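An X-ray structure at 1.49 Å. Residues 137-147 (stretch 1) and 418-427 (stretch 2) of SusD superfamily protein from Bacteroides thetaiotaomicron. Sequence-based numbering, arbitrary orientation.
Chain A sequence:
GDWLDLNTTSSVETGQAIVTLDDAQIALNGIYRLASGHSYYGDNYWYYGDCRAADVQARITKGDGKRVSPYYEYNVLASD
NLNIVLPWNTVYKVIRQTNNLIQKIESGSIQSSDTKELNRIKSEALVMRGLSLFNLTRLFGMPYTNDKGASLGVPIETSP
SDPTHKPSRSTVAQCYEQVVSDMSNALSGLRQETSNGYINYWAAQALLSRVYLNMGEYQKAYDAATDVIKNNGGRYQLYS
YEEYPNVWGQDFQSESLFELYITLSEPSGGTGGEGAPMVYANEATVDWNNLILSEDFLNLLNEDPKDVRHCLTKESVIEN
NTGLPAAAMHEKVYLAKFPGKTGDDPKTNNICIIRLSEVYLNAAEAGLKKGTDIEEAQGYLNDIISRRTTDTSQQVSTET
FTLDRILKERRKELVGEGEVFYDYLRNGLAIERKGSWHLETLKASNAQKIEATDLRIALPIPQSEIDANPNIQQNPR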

ATOM      1  N   THR A 137       7.582   7.944  -5.104  1.00  6.01           N
ATOM      2  CA  THR A 137       7.095   8.633  -6.264  1.00  6.24           C
ATOM      3  C   THR A 137       5.586   8.874  -6.134  1.00  6.94           C
ATOM      4  O   THR A 137       5.080   9.920  -6.538  1.00  6.29           O
ATOM      5  CB  THR A 137       7.448   7.868  -7.564  1.00  6.43           C
ATOM      6  OG1 THR A 137       8.865   7.713  -7.646  1.00  7.62           O
ATOM      7  CG2 THR A 137       6.930   8.602  -8.792  1.00  7.94           C
ATOM      8  N   ARG A 138       4.863   7.901  -5.608  1.00  7.20           N
ATOM      9  CA  ARG A 138       3.424   8.023  -5.557  1.00  7.45           C
ATOM     10  C   ARG A 138       2.975   8.925  -4.406  1.00  7.80           C
ATOM     11  O   ARG A 138       1.896   9.489  -4.514  1.00  8.26           O
ATOM     12  CB  ARG A 138       2.772   6.629  -5.538  1.00  8.59           C
ATOM     13  CG  ARG A 138       2.936   5.897  -4.289  1.00  8.56           C
ATOM     14  CD  ARG A 138       2.737   4.371  -4.475  1.00  9.34           C
ATOM     15  NE  ARG A 138       1.574   3.909  -5.212  1.00  9.13           N
ATOM     16  CZ  ARG A 138       0.809   2.835  -4.891  1.00 10.70           C
ATOM     17  NH1 ARG A 138       0.991   2.156  -3.766  1.00  8.85           N
ATOM     18  NH2 ARG A 138      -0.122   2.424  -5.708  1.00 10.06           N
ATOM     19  N   LEU A 139       3.809   9.131  -3.372  1.00  7.38           N
ATOM     20  CA  LEU A 139       3.492  10.098  -2.308  1.00  7.51           C
ATOM     21  C   LEU A 139       3.852  11.510  -2.713  1.00  7.74           C
ATOM     22  O   LEU A 139       3.085  12.438  -2.440  1.00  7.75           O
ATOM     23  CB  LEU A 139       4.245   9.763  -1.008  1.00  7.05           C
ATOM     24  CG  LEU A 139       3.398   9.009   0.011  1.00  8.06           C
ATOM     25  CD1 LEU A 139       2.972   7.600  -0.474  1.00  8.66           C
ATOM     26  CD2 LEU A 139       4.141   8.963   1.364  1.00  8.99           C
ATOM     27  N   PHE A 140       5.027  11.696  -3.322  1.00  6.94           N
ATOM     28  CA  PHE A 140       5.608  13.012  -3.482  1.00  6.17           C
ATOM     29  C   PHE A 140       5.507  13.575  -4.903  1.00  6.65           C
ATOM     30  O   PHE A 140       6.002  14.675  -5.183  1.00  7.08           O
ATOM     31  CB  PHE A 140       7.074  12.976  -2.994  1.00  7.00           C
ATOM     32  CG  PHE A 140       7.182  12.748  -1.500  1.00  6.20           C
ATOM     33  CD1 PHE A 140       7.008  13.809  -0.638  1.00  5.95           C
ATOM     34  CD2 PHE A 140       7.404  11.475  -0.979  1.00  6.83           C
ATOM     35  CE1 PHE A 140       7.071  13.635   0.759  1.00  6.17           C
ATOM     36  CE2 PHE A 140       7.466  11.277   0.417  1.00  7.04           C
ATOM     37  CZ  PHE A 140       7.283  12.372   1.265  1.00  6.62           C
ATOM     38  N   GLY A 141       4.840  12.814  -5.798  1.00  7.01           N
ATOM     39  CA  GLY A 141       4.673  13.185  -7.212  1.00  6.81           C
ATOM     40  C   GLY A 141       3.215  13.076  -7.601  1.00  6.62           C
ATOM     41  O   GLY A 141       2.474  12.234  -7.087  1.00  7.46           O
HETATM   42  N   MSE A 142       2.794  13.933  -8.526  1.00  6.31           N
HETATM   43  CA  MSE A 142       1.437  13.838  -9.067  1.00  6.55           C
HETATM   44  C   MSE A 142       1.284  12.514  -9.823  1.00  6.13           C
HETATM   45  O   MSE A 142       2.255  11.969 -10.337  1.00  6.98           O
HETATM   46  CB  MSE A 142       1.156  15.012 -10.010  1.00  6.31           C
HETATM   47  CG  MSE A 142       1.131  16.368  -9.316  1.00  5.47           C
HETATM   48 SE   MSE A 142      -0.233  16.623  -7.989  0.75  5.02          SE
HETATM   49  CE  MSE A 142      -1.843  16.596  -9.096  1.00  6.30           C
ATOM     50  N   PRO A 143       0.055  12.006  -9.916  1.00  6.03           N
ATOM     51  CA  PRO A 143      -0.159  10.711 -10.535  1.00  6.42           C
ATOM     52  C   PRO A 143       0.346  10.658 -11.978  1.00  5.68           C
ATOM     53  O   PRO A 143       0.111  11.556 -12.774  1.00  6.06           O
ATOM     54  CB  PRO A 143      -1.686  10.523 -10.493  1.00  7.55           C
ATOM     55  CG  PRO A 143      -2.164  11.480  -9.518  1.00  8.43           C
ATOM     56  CD  PRO A 143      -1.188  12.570  -9.375  1.00  6.80           C
ATOM     57  N   TYR A 144       1.040   9.547 -12.250  1.00  6.50           N
ATOM     58  CA  TYR A 144       1.594   9.338 -13.592  1.00  5.60           C
ATOM     59  C   TYR A 144       0.554   9.593 -14.687  1.00  6.66           C
ATOM     60  O   TYR A 144       0.840  10.216 -15.711  1.00  6.32           O
ATOM     61  CB  TYR A 144       2.155   7.917 -13.715  1.00  6.01           C
ATOM     62  CG  TYR A 144       2.786   7.551 -15.035  1.00  6.51           C
ATOM     63  CD1 TYR A 144       1.999   7.275 -16.134  1.00  6.19           C
ATOM     64  CD2 TYR A 144       4.165   7.453 -15.178  1.00  8.73           C
ATOM     65  CE1 TYR A 144       2.543   6.943 -17.359  1.00  7.72           C
ATOM     66  CE2 TYR A 144       4.726   7.108 -16.397  1.00  7.47           C
ATOM     67  CZ  TYR A 144       3.912   6.877 -17.480  1.00  8.48           C
ATOM     68  OH  TYR A 144       4.434   6.531 -18.722  1.00  9.84           O
ATOM     69  N   THR A 145      -0.643   9.055 -14.481  1.00  6.26           N
ATOM     70  CA  THR A 145      -1.654   9.084 -15.536  1.00  7.50           C
ATOM     71  C   THR A 145      -2.261  10.445 -15.791  1.00  7.32           C
ATOM     72  O   THR A 145      -2.987  10.631 -16.764  1.00  6.50           O
ATOM     73  CB  THR A 145      -2.777   8.055 -15.253  1.00  7.36           C
ATOM     74  OG1 THR A 145      -3.230   8.206 -13.912  1.00  7.50           O
ATOM     75  CG2 THR A 145      -2.264   6.627 -15.444  1.00  7.81           C
ATOM     76  N   ASN A 146      -1.970  11.432 -14.956  1.00  7.40           N
ATOM     77  CA  ASN A 146      -2.407  12.791 -15.267  1.00  7.29           C
ATOM     78  C   ASN A 146      -1.730  13.358 -16.523  1.00  7.45           C
ATOM     79  O   ASN A 146      -2.299  14.213 -17.187  1.00  7.74           O
ATOM     80  CB  ASN A 146      -2.150  13.758 -14.098  1.00  8.36           C
ATOM     81  CG  ASN A 146      -3.125  13.613 -12.950  1.00  9.49           C
ATOM     82  OD1 ASN A 146      -3.952  12.693 -12.922  1.00 10.39           O
ATOM     83  ND2 ASN A 146      -3.045  14.545 -12.002  1.00  8.05           N
ATOM     84  N   ASP A 147      -0.500  12.914 -16.797  1.00  7.30           N
ATOM     85  CA  ASP A 147       0.367  13.627 -17.732  1.00  7.13           C
ATOM     86  C   ASP A 147       1.523  12.752 -18.258  1.00  6.95           C
ATOM     87  O   ASP A 147       2.605  13.267 -18.556  1.00  6.80           O
ATOM     88  CB  ASP A 147       0.935  14.873 -17.006  1.00  7.72           C
ATOM     89  CG  ASP A 147       1.803  14.510 -15.802  1.00  7.75           C
ATOM     90  OD1 ASP A 147       1.807  13.339 -15.354  1.00  9.45           O
ATOM     91  OD2 ASP A 147       2.482  15.455 -15.312  1.00 10.32           O
ATOM     92  N   GLY A 418      -4.056   0.120   1.903  1.00  8.30           N
ATOM     93  CA  GLY A 418      -3.147   1.146   1.414  1.00  7.67           C
ATOM     94  C   GLY A 418      -3.203   1.511  -0.048  1.00  8.29           C
ATOM     95  O   GLY A 418      -2.352   2.256  -0.497  1.00  8.50           O
ATOM     96  N   GLU A 419      -4.215   1.043  -0.791  1.00  7.79           N
ATOM     97  CA  GLU A 419      -4.246   1.239  -2.245  1.00  7.71           C
ATOM     98  C   GLU A 419      -5.415   2.058  -2.780  1.00  8.11           C
ATOM     99  O   GLU A 419      -5.313   2.587  -3.882  1.00  8.57           O
ATOM    100  CB  GLU A 419      -4.229  -0.085  -2.990  1.00  7.84           C
ATOM    101  CG  GLU A 419      -2.914  -0.814  -2.885  1.00  8.99           C
ATOM    102  CD  GLU A 419      -1.786  -0.061  -3.488  1.00  8.51           C
ATOM    103  OE1 GLU A 419      -1.971   0.492  -4.602  1.00 10.77           O
ATOM    104  OE2 GLU A 419      -0.719   0.054  -2.866  1.00  9.80           O
ATOM    105  N   VAL A 420      -6.542   2.116  -2.077  1.00  8.08           N
ATOM    106  CA  VAL A 420      -7.741   2.716  -2.654  1.00  8.71           C
ATOM    107  C   VAL A 420      -7.581   4.148  -3.167  1.00  7.49           C
ATOM    108  O   VAL A 420      -8.168   4.500  -4.195  1.00  7.91           O
ATOM    109  CB  VAL A 420      -8.951   2.542  -1.691  1.00  8.51           C
ATOM    110  CG1 VAL A 420     -10.088   3.532  -1.957  1.00  9.84           C
ATOM    111  CG2 VAL A 420      -9.412   1.089  -1.765  1.00 10.68           C
ATOM    112  N   PHE A 421      -6.791   4.978  -2.501  1.00  7.09           N
ATOM    113  CA  PHE A 421      -6.523   6.330  -3.016  1.00  6.60           C
ATOM    114  C   PHE A 421      -6.135   6.334  -4.493  1.00  6.95           C
ATOM    115  O   PHE A 421      -6.627   7.118  -5.288  1.00  6.48           O
ATOM    116  CB  PHE A 421      -5.380   6.887  -2.164  1.00  7.22           C
ATOM    117  CG  PHE A 421      -4.938   8.303  -2.469  1.00  7.00           C
ATOM    118  CD1 PHE A 421      -5.821   9.318  -2.749  1.00  6.29           C
ATOM    119  CD2 PHE A 421      -3.577   8.636  -2.356  1.00  7.22           C
ATOM    120  CE1 PHE A 421      -5.382  10.601  -2.916  1.00  6.60           C
ATOM    121  CE2 PHE A 421      -3.150   9.913  -2.553  1.00  8.28           C
ATOM    122  CZ  PHE A 421      -4.038  10.892  -2.812  1.00  6.02           C
ATOM    123  N   TYR A 422      -5.218   5.439  -4.817  1.00  6.54           N
ATOM    124  CA  TYR A 422      -4.656   5.365  -6.183  1.00  6.80           C
ATOM    125  C   TYR A 422      -5.698   4.933  -7.205  1.00  6.42           C
ATOM    126  O   TYR A 422      -5.622   5.327  -8.373  1.00  7.78           O
ATOM    127  CB  TYR A 422      -3.426   4.451  -6.162  1.00  6.81           C
ATOM    128  CG  TYR A 422      -2.433   4.952  -5.159  1.00  5.64           C
ATOM    129  CD1 TYR A 422      -1.777   6.176  -5.369  1.00  7.31           C
ATOM    130  CD2 TYR A 422      -2.264   4.299  -3.941  1.00  7.20           C
ATOM    131  CE1 TYR A 422      -0.915   6.688  -4.460  1.00  7.79           C
ATOM    132  CE2 TYR A 422      -1.388   4.843  -2.972  1.00  8.38           C
ATOM    133  CZ  TYR A 422      -0.738   6.031  -3.245  1.00  7.73           C
ATOM    134  OH  TYR A 422       0.118   6.597  -2.303  1.00  8.89           O
ATOM    135  N   ASP A 423      -6.701   4.164  -6.767  1.00  7.35           N
ATOM    136  CA  ASP A 423      -7.847   3.805  -7.636  1.00  7.73           C
ATOM    137  C   ASP A 423      -8.524   5.050  -8.193  1.00  7.43           C
ATOM    138  O   ASP A 423      -8.909   5.093  -9.362  1.00  7.39           O
ATOM    139  CB  ASP A 423      -8.905   2.990  -6.883  1.00  7.61           C
ATOM    140  CG  ASP A 423      -8.396   1.684  -6.340  1.00  9.33           C
ATOM    141  OD1 ASP A 423      -7.201   1.325  -6.471  1.00  7.85           O
ATOM    142  OD2 ASP A 423      -9.256   0.950  -5.776  1.00  8.99           O
ATOM    143  N   TYR A 424      -8.711   6.066  -7.352  1.00  7.74           N
ATOM    144  CA  TYR A 424      -9.312   7.299  -7.808  1.00  7.32           C
ATOM    145  C   TYR A 424      -8.330   8.032  -8.716  1.00  6.98           C
ATOM    146  O   TYR A 424      -8.695   8.467  -9.810  1.00  8.10           O
ATOM    147  CB  TYR A 424      -9.647   8.216  -6.633  1.00  6.85           C
ATOM    148  CG  TYR A 424     -10.795   7.746  -5.777  1.00  6.47           C
ATOM    149  CD1 TYR A 424     -10.569   6.843  -4.753  1.00  6.66           C
ATOM    150  CD2 TYR A 424     -12.088   8.218  -5.976  1.00  6.51           C
ATOM    151  CE1 TYR A 424     -11.631   6.407  -3.958  1.00  6.58           C
ATOM    152  CE2 TYR A 424     -13.127   7.789  -5.186  1.00  7.87           C
ATOM    153  CZ  TYR A 424     -12.880   6.911  -4.151  1.00  7.07           C
ATOM    154  OH  TYR A 424     -13.933   6.469  -3.353  1.00  8.71           O
ATOM    155  N   LEU A 425      -7.069   8.151  -8.284  1.00  6.88           N
ATOM    156  CA  LEU A 425      -6.104   8.980  -9.010  1.00  6.92           C
ATOM    157  C   LEU A 425      -5.918   8.483 -10.440  1.00  6.83           C
ATOM    158  O   LEU A 425      -5.978   9.276 -11.394  1.00  7.35           O
ATOM    159  CB  LEU A 425      -4.778   9.018  -8.279  1.00  7.45           C
ATOM    160  CG  LEU A 425      -4.788   9.605  -6.857  1.00  8.21           C
ATOM    161  CD1 LEU A 425      -3.378   9.594  -6.247  1.00  8.43           C
ATOM    162  CD2 LEU A 425      -5.439  11.012  -6.830  1.00  7.95           C
ATOM    163  N   ARG A 426      -5.661   7.184 -10.600  1.00  6.84           N
ATOM    164  CA  ARG A 426      -5.361   6.686 -11.955  1.00  6.71           C
ATOM    165  C   ARG A 426      -6.546   6.690 -12.898  1.00  6.82           C
ATOM    166  O   ARG A 426      -6.395   6.603 -14.115  1.00  7.67           O
ATOM    167  CB  ARG A 426      -4.754   5.283 -11.930  1.00  7.29           C
ATOM    168  CG  ARG A 426      -5.680   4.193 -11.475  1.00  7.36           C
ATOM    169  CD  ARG A 426      -5.038   2.814 -11.638  1.00  8.27           C
ATOM    170  NE  ARG A 426      -5.897   1.834 -10.979  1.00  7.11           N
ATOM    171  CZ  ARG A 426      -5.823   1.527  -9.681  1.00  8.56           C
ATOM    172  NH1 ARG A 426      -4.908   2.053  -8.883  1.00  9.00           N
ATOM    173  NH2 ARG A 426      -6.686   0.652  -9.180  1.00  9.40           N
ATOM    174  N   ASN A 427      -7.747   6.826 -12.328  1.00  6.70           N
ATOM    175  CA  ASN A 427      -8.957   6.940 -13.095  1.00  6.28           C
ATOM    176  C   ASN A 427      -9.494   8.362 -13.245  1.00  6.20           C
ATOM    177  O   ASN A 427     -10.565   8.578 -13.809  1.00  6.49           O
ATOM    178  CB  ASN A 427     -10.005   5.969 -12.544  1.00  5.77           C
ATOM    179  CG  ASN A 427      -9.652   4.536 -12.871  1.00  6.30           C
ATOM    180  OD1 ASN A 427      -9.607   4.191 -14.069  1.00  6.27           O
ATOM    181  ND2 ASN A 427      -9.320   3.728 -11.873  1.00  5.85           N
TER
HETATM  182  O   HOH W   1      -4.870  10.306 -13.672  1.00  9.71           O

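The contact between the two stretches is anchored by a salt bridge between Arg 138 and Glu 419. The guanidinium meets the carboxylate end-on with two hydrogen bonds, from Arg 138 NH1 to Glu 419 OE2 and from Arg 138 NH2 to Glu 419 OE1, each 2.9 Å long and close to linear at 169° and 162°. Because the carboxylate lies at the edge of the guanidinium, near its plane, the N-H bonds can point almost straight at both oxygens. Arg 138 points its CA-to-CB bond toward stretch 2 and reaches the acid with chi1 p, chi2 t and chi3 m; Glu 419 leaves its backbone sideways and folds back through chi1 and chi2, both m, so that its carboxylate comes near. Both residues are buried, and the pairing of opposite charges compensates each within the interior.

The same guanidinium also uses a face. It lies flat on the ring of Tyr 422, with the planes at 9° and the centres 3.7 Å apart, and Arg 138 CZ sits 3.6 Å from the ring centroid, 18° off the ring normal. This is a cation-pi stack, in which the flat cation rests on the aromatic face while its edge remains free for Glu 419. Arginine suits this place because its planar head can serve both partners at once. Beyond the ring, Tyr 422 OH lies 3.5 Å from Leu 139 CD1; the CA-to-CB bond of Leu 139 points away, but the end of its side chain comes nearer.

A second polar link, mediated by water, lies at the other end of the contact. Water 1 accepts a hydrogen bond from Thr 145 OG1 and donates to Asn 146 OD1 and to Leu 425 O, each at 2.7 Å. It thereby joins two side chains of stretch 1 to a backbone carbonyl of the helix in stretch 2. Thr 145 OG1 and Leu 425 O are 3.9 Å apart, too far for a direct hydrogen bond, and the water bridges them.

The CA-to-CB bond of Pro 143 points toward stretch 2, and its CG touches Leu 425 CB at 3.8 Å, an apolar contact. Thr 145 OG1 also lies 3.3 Å from Arg 426 CA. The end of Arg 426 leads away from stretch 1, and its NH2 forms a salt bridge with Asp 423 OD1 at 2.8 Å. Altogether the contact buries 401 Å², with Arg 138 and Tyr 422 contributing the largest shares.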